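Local structure of toluene, o-xylene monooxygenase oxygenase subunit (Pseudomonas stutzeri, 2INC) at residues 74-79 with 150-154; 111-115 with 173-178. The protein is a largely helical, ferritin-like subunit of a diiron hydroxylase that probably oxidises toluene and o-xylene. The contacts are given in a common frame with arbitrary orientation. Numbering follows the deposited sequence.

Contact 1 of 2, residues 74-79 with 150-154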
loop_
_atom_site.group_PDB
_atom_site.type_symbol
_atom_site.label_atom_id
_atom_site.label_comp_id
_atom_site.label_asym_id
_atom_site.label_seq_id
_atom_site.Cartn_x
_atom_site.Cartn_y
_atom_site.Cartn_z
ATOM N N LEU B 74 -0.602 -4.415 -20.920
ATOM C CA LEU B 74 -1.479 -4.081 -19.816
ATOM C C LEU B 74 -1.700 -5.306 -18.965
ATOM O O LEU B 74 -1.856 -6.421 -19.478
ATOM C CB LEU B 74 -2.853 -3.646 -20.338
ATOM C CG LEU B 74 -2.985 -2.222 -20.814
ATOM C CD1 LEU B 74 -4.487 -2.076 -21.296
ATOM C CD2 LEU B 74 -2.714 -1.319 -19.627
ATOM N N VAL B 75 -1.733 -5.075 -17.665
ATOM C CA VAL B 75 -2.218 -6.050 -16.727
ATOM C C VAL B 75 -3.235 -5.303 -15.904
ATOM O O VAL B 75 -3.328 -4.089 -15.985
ATOM C CB VAL B 75 -1.130 -6.658 -15.807
ATOM C CG1 VAL B 75 -0.049 -7.385 -16.672
ATOM C CG2 VAL B 75 -0.490 -5.613 -14.867
ATOM N N TYR B 76 -3.975 -6.045 -15.114
ATOM C CA TYR B 76 -5.031 -5.443 -14.324
ATOM C C TYR B 76 -4.499 -4.289 -13.475
ATOM O O TYR B 76 -5.112 -3.222 -13.412
ATOM C CB TYR B 76 -5.578 -6.498 -13.434
ATOM C CG TYR B 76 -6.701 -6.028 -12.522
ATOM C CD1 TYR B 76 -6.415 -5.507 -11.241
ATOM C CD2 TYR B 76 -8.019 -6.148 -12.938
ATOM C CE1 TYR B 76 -7.460 -5.062 -10.396
ATOM C CE2 TYR B 76 -9.076 -5.783 -12.101
ATOM C CZ TYR B 76 -8.787 -5.247 -10.834
ATOM O OH TYR B 76 -9.901 -4.907 -10.066
ATOM N N ARG B 77 -3.334 -4.479 -12.850
ATOM C CA ARG B 77 -2.811 -3.472 -11.944
ATOM C C ARG B 77 -2.509 -2.181 -12.700
ATOM O O ARG B 77 -2.789 -1.085 -12.204
ATOM C CB ARG B 77 -1.569 -4.009 -11.235
ATOM C CG ARG B 77 -1.011 -3.076 -10.201
ATOM C CD ARG B 77 0.314 -3.693 -9.678
ATOM N NE ARG B 77 1.356 -3.682 -10.709
ATOM C CZ ARG B 77 2.080 -2.613 -11.051
ATOM N NH1 ARG B 77 1.911 -1.432 -10.434
ATOM N NH2 ARG B 77 3.016 -2.718 -11.995
ATOM N N THR B 78 -1.927 -2.319 -13.897
ATOM C CA THR B 78 -1.480 -1.133 -14.646
ATOM C C THR B 78 -2.684 -0.510 -15.412
ATOM O O THR B 78 -2.750 0.703 -15.576
ATOM C CB THR B 78 -0.286 -1.426 -15.520
ATOM O OG1 THR B 78 -0.578 -2.528 -16.369
ATOM C CG2 THR B 78 0.944 -1.791 -14.666
ATOM N N TYR B 79 -3.680 -1.316 -15.757
ATOM C CA TYR B 79 -4.937 -0.814 -16.327
ATOM C C TYR B 79 -5.590 0.120 -15.332
ATOM O O TYR B 79 -5.998 1.228 -15.687
ATOM C CB TYR B 79 -5.917 -1.965 -16.645
ATOM C CG TYR B 79 -7.264 -1.440 -17.170
ATOM C CD1 TYR B 79 -8.334 -1.186 -16.299
ATOM C CD2 TYR B 79 -7.445 -1.170 -18.533
ATOM C CE1 TYR B 79 -9.581 -0.702 -16.786
ATOM C CE2 TYR B 79 -8.648 -0.669 -19.015
ATOM C CZ TYR B 79 -9.695 -0.425 -18.155
ATOM O OH TYR B 79 -10.893 0.095 -18.680
ATOM N N TYR B 150 -9.706 -5.706 -21.285
ATOM C CA TYR B 150 -9.501 -4.276 -20.953
ATOM C C TYR B 150 -10.260 -3.381 -21.949
ATOM O O TYR B 150 -10.751 -2.325 -21.591
ATOM C CB TYR B 150 -7.993 -3.936 -20.863
ATOM C CG TYR B 150 -7.303 -4.871 -19.868
ATOM C CD1 TYR B 150 -6.113 -5.520 -20.213
ATOM C CD2 TYR B 150 -7.891 -5.164 -18.631
ATOM C CE1 TYR B 150 -5.496 -6.403 -19.318
ATOM C CE2 TYR B 150 -7.278 -6.111 -17.718
ATOM C CZ TYR B 150 -6.060 -6.699 -18.095
ATOM O OH TYR B 150 -5.430 -7.639 -17.240
ATOM N N GLU B 151 -10.463 -3.868 -23.163
ATOM C CA GLU B 151 -11.208 -3.094 -24.153
ATOM C C GLU B 151 -12.686 -3.096 -23.756
ATOM O O GLU B 151 -13.396 -2.114 -23.904
ATOM C CB GLU B 151 -10.978 -3.724 -25.535
ATOM C CG GLU B 151 -11.949 -3.206 -26.644
ATOM C CD GLU B 151 -11.674 -3.865 -28.008
ATOM O OE1 GLU B 151 -10.494 -4.103 -28.316
ATOM O OE2 GLU B 151 -12.648 -4.073 -28.764
ATOM N N THR B 152 -13.151 -4.215 -23.261
ATOM C CA THR B 152 -14.561 -4.291 -22.794
ATOM C C THR B 152 -14.794 -3.266 -21.678
ATOM O O THR B 152 -15.837 -2.572 -21.650
ATOM C CB THR B 152 -14.913 -5.712 -22.325
ATOM O OG1 THR B 152 -14.736 -6.592 -23.455
ATOM C CG2 THR B 152 -16.364 -5.793 -21.926
ATOM N N ALA B 153 -13.854 -3.241 -20.724
ATOM C CA ALA B 153 -13.916 -2.286 -19.612
ATOM C C ALA B 153 -13.945 -0.872 -20.165
ATOM O O ALA B 153 -14.673 -0.021 -19.657
ATOM C CB ALA B 153 -12.746 -2.501 -18.678
ATOM N N ASP B 154 -13.092 -0.574 -21.151
ATOM C CA ASP B 154 -13.159 0.757 -21.808
ATOM C C ASP B 154 -14.498 1.049 -22.447
ATOM O O ASP B 154 -14.974 2.183 -22.374
ATOM C CB ASP B 154 -12.090 0.883 -22.881
ATOM C CG ASP B 154 -10.684 0.839 -22.309
ATOM O OD1 ASP B 154 -9.749 0.545 -23.103
ATOM O OD2 ASP B 154 -10.476 1.077 -21.080
#
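This is a buried interhelical contact in the ferritin-like helical bundle of this hydroxylase subunit: the first turn of helix 76-99, with the two residues leading into it, packs on the N-terminal half of helix 142-172. Two tyrosines carry most of it. Y79 and Y150 lie with their ring planes 22° apart and their centroids 5.3 Å apart, but the rings are slid so far that they barely overlap. Y79 instead uses CD2 to touch CB of Y150 at 3.7 Å. The Y150 ring reaches the start of helix 76-99, where its CD1 meets CB of L74 at 3.8 Å and its OH comes within 3.0 Å of the Y76 backbone N, at an angle too poor for a hydrogen bond. That hydroxyl bonds to a polar side chain of another chain of the hydroxylase. V75 sits at the N-cap, and its N donates to OG1 of T78 at 3.1 Å, as in one half of a capping box. Farther along, Y79 CZ rests 3.7 Å from CB of A153, and Y79 OH donates to OD2 of D154 at 2.6 Å. D154 uses OD1 for R256 and H257 of helix 241-268. The short hydrogen bond from phenol to carboxylate thus belongs to a buried polar network, in which R256 balances the charge of D154 and D154 links helix 76-99 to helix 241-268.

Contact 2 of 2, residues 111-115 with 173-178; sequences VETLA and YPDVGF
Here a turn of helix 108-117 packs against the loop that follows helix 142-172 in this ferritin-like helical fold, a helix-on-loop contact held by apolar packing. The loop opens with a type I beta turn from Y173 to V176, closed by V176 N to Y173 O at 3.1 Å; G177 follows with positive phi (85/13), and F178 has polyproline-II-like angles (-47/133). In register, the CA atoms of V111 and Y173 are 8.2 Å apart and those of A115 and F178 6.2 Å. V111 (chi1 t) points at the loop. Its CG2 lies over the face of the Y173 ring, a CH-pi contact 3.8 Å from the centroid and 24° off the normal, while CG1 reaches V176 CG2 at 3.8 Å and F178 CE2 at 3.9 Å. Y173 (chi1 m) sends its OH to the backbone O of D103. One turn on, L114 brings CB to 4.2 Å from F178 CE1; L169 of helix 142-172 touches both side chains. A115, whose N hydrogen-bonds to V111 O at 3.1 Å, completes the patch. Its CB meets V176 CG1 (chi1 t) at 3.7 Å, and its CA stands 3.6 Å from CE1 of F178 (chi1 m).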
loop_
_atom_site.group_PDB
_atom_site.type_symbol
_atom_site.label_atom_id
_atom_site.label_comp_id
_atom_site.label_asym_id
_atom_site.label_seq_id
_atom_site.Cartn_x
_atom_site.Cartn_y
_atom_site.Cartn_z
ATOM N N VAL B 111 -28.149 21.711 -28.405
ATOM C CA VAL B 111 -28.823 20.819 -27.485
ATOM C C VAL B 111 -29.666 19.770 -28.244
ATOM O O VAL B 111 -29.649 18.572 -27.935
ATOM C CB VAL B 111 -29.656 21.600 -26.461
ATOM C CG1 VAL B 111 -30.636 20.683 -25.698
ATOM C CG2 VAL B 111 -28.730 22.301 -25.447
ATOM N N GLU B 112 -30.403 20.201 -29.249
ATOM C CA GLU B 112 -31.122 19.233 -30.073
ATOM C C GLU B 112 -30.215 18.277 -30.849
ATOM O O GLU B 112 -30.568 17.115 -31.021
ATOM C CB GLU B 112 -32.090 19.967 -30.999
ATOM C CG GLU B 112 -33.286 20.450 -30.160
ATOM C CD GLU B 112 -34.253 21.330 -30.937
ATOM O OE1 GLU B 112 -35.343 21.586 -30.371
ATOM O OE2 GLU B 112 -33.927 21.740 -32.095
ATOM N N THR B 113 -29.071 18.749 -31.334
ATOM C CA THR B 113 -28.100 17.867 -31.969
ATOM C C THR B 113 -27.554 16.801 -30.989
ATOM O O THR B 113 -27.384 15.658 -31.366
ATOM C CB THR B 113 -26.948 18.700 -32.454
ATOM O OG1 THR B 113 -27.517 19.690 -33.299
ATOM C CG2 THR B 113 -25.886 17.902 -33.216
ATOM N N LEU B 114 -27.259 17.201 -29.760
ATOM C CA LEU B 114 -26.918 16.238 -28.709
ATOM C C LEU B 114 -27.978 15.153 -28.502
ATOM O O LEU B 114 -27.626 13.989 -28.442
ATOM C CB LEU B 114 -26.714 16.963 -27.381
ATOM C CG LEU B 114 -25.512 17.877 -27.346
ATOM C CD1 LEU B 114 -25.471 18.477 -25.937
ATOM C CD2 LEU B 114 -24.210 17.138 -27.642
ATOM N N ALA B 115 -29.256 15.521 -28.434
ATOM C CA ALA B 115 -30.297 14.534 -28.211
ATOM C C ALA B 115 -30.332 13.497 -29.331
ATOM O O ALA B 115 -30.584 12.302 -29.064
ATOM C CB ALA B 115 -31.669 15.214 -28.054
ATOM N N TYR B 173 -32.020 20.521 -19.332
ATOM C CA TYR B 173 -33.010 20.724 -20.406
ATOM C C TYR B 173 -34.048 19.639 -20.309
ATOM O O TYR B 173 -34.074 18.732 -21.146
ATOM C CB TYR B 173 -32.310 20.645 -21.763
ATOM C CG TYR B 173 -31.273 21.725 -21.933
ATOM C CD1 TYR B 173 -29.918 21.444 -21.851
ATOM C CD2 TYR B 173 -31.663 23.052 -22.124
ATOM C CE1 TYR B 173 -28.983 22.438 -21.966
ATOM C CE2 TYR B 173 -30.744 24.047 -22.250
ATOM C CZ TYR B 173 -29.405 23.740 -22.182
ATOM O OH TYR B 173 -28.499 24.747 -22.305
ATOM N N PRO B 174 -34.886 19.693 -19.265
ATOM C CA PRO B 174 -35.835 18.634 -18.941
ATOM C C PRO B 174 -36.931 18.413 -19.971
ATOM O O PRO B 174 -37.635 17.369 -19.915
ATOM C CB PRO B 174 -36.461 19.093 -17.635
ATOM C CG PRO B 174 -35.624 20.178 -17.132
ATOM C CD PRO B 174 -34.929 20.794 -18.289
ATOM N N ASP B 175 -37.109 19.369 -20.877
ATOM C CA ASP B 175 -38.138 19.247 -21.911
ATOM C C ASP B 175 -37.655 18.500 -23.153
ATOM O O ASP B 175 -38.440 18.195 -24.046
ATOM C CB ASP B 175 -38.706 20.645 -22.293
ATOM C CG ASP B 175 -37.631 21.609 -22.954
ATOM O OD1 ASP B 175 -38.027 22.413 -23.848
ATOM O OD2 ASP B 175 -36.414 21.600 -22.583
ATOM N N VAL B 176 -36.368 18.195 -23.226
ATOM C CA VAL B 176 -35.817 17.601 -24.462
ATOM C C VAL B 176 -36.068 16.065 -24.551
ATOM O O VAL B 176 -36.113 15.488 -25.651
ATOM C CB VAL B 176 -34.306 17.955 -24.602
ATOM C CG1 VAL B 176 -33.672 17.247 -25.775
ATOM C CG2 VAL B 176 -34.135 19.463 -24.776
ATOM N N GLY B 177 -36.278 15.426 -23.392
ATOM C CA GLY B 177 -36.411 13.960 -23.302
ATOM C C GLY B 177 -35.083 13.199 -23.192
ATOM O O GLY B 177 -35.056 11.963 -23.372
ATOM N N PHE B 178 -33.979 13.895 -22.926
ATOM C CA PHE B 178 -32.719 13.199 -22.611
ATOM C C PHE B 178 -33.006 12.108 -21.587
ATOM O O PHE B 178 -33.660 12.361 -20.572
ATOM C CB PHE B 178 -31.697 14.151 -22.007
ATOM C CG PHE B 178 -31.126 15.099 -22.950
ATOM C CD1 PHE B 178 -30.284 14.657 -23.946
ATOM C CD2 PHE B 178 -31.403 16.481 -22.846
ATOM C CE1 PHE B 178 -29.688 15.546 -24.834
ATOM C CE2 PHE B 178 -30.801 17.377 -23.716
ATOM C CZ PHE B 178 -29.947 16.922 -24.715
#

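The two contacts are threaded through each other along the chain, in the order 74-79, 111-115, 150-154, 173-178. Helix 142-172 joins them: contact 1 uses its N-terminal half, and contact 2 the loop just beyond its C-terminal end. Of the partner segments, 74-79 opens helix 76-99, and 111-115 lies on helix 108-117, the next in sequence. Their centres lie 33 Å apart and their nearest atoms about 18 Å, so they do not touch. Contact 1 is nearer the centre of the chain and meets another chain of the hydroxylase; contact 2 is more peripheral and no other chain of the assembly touches it. The same pair of chain regions is thus joined at two distant places.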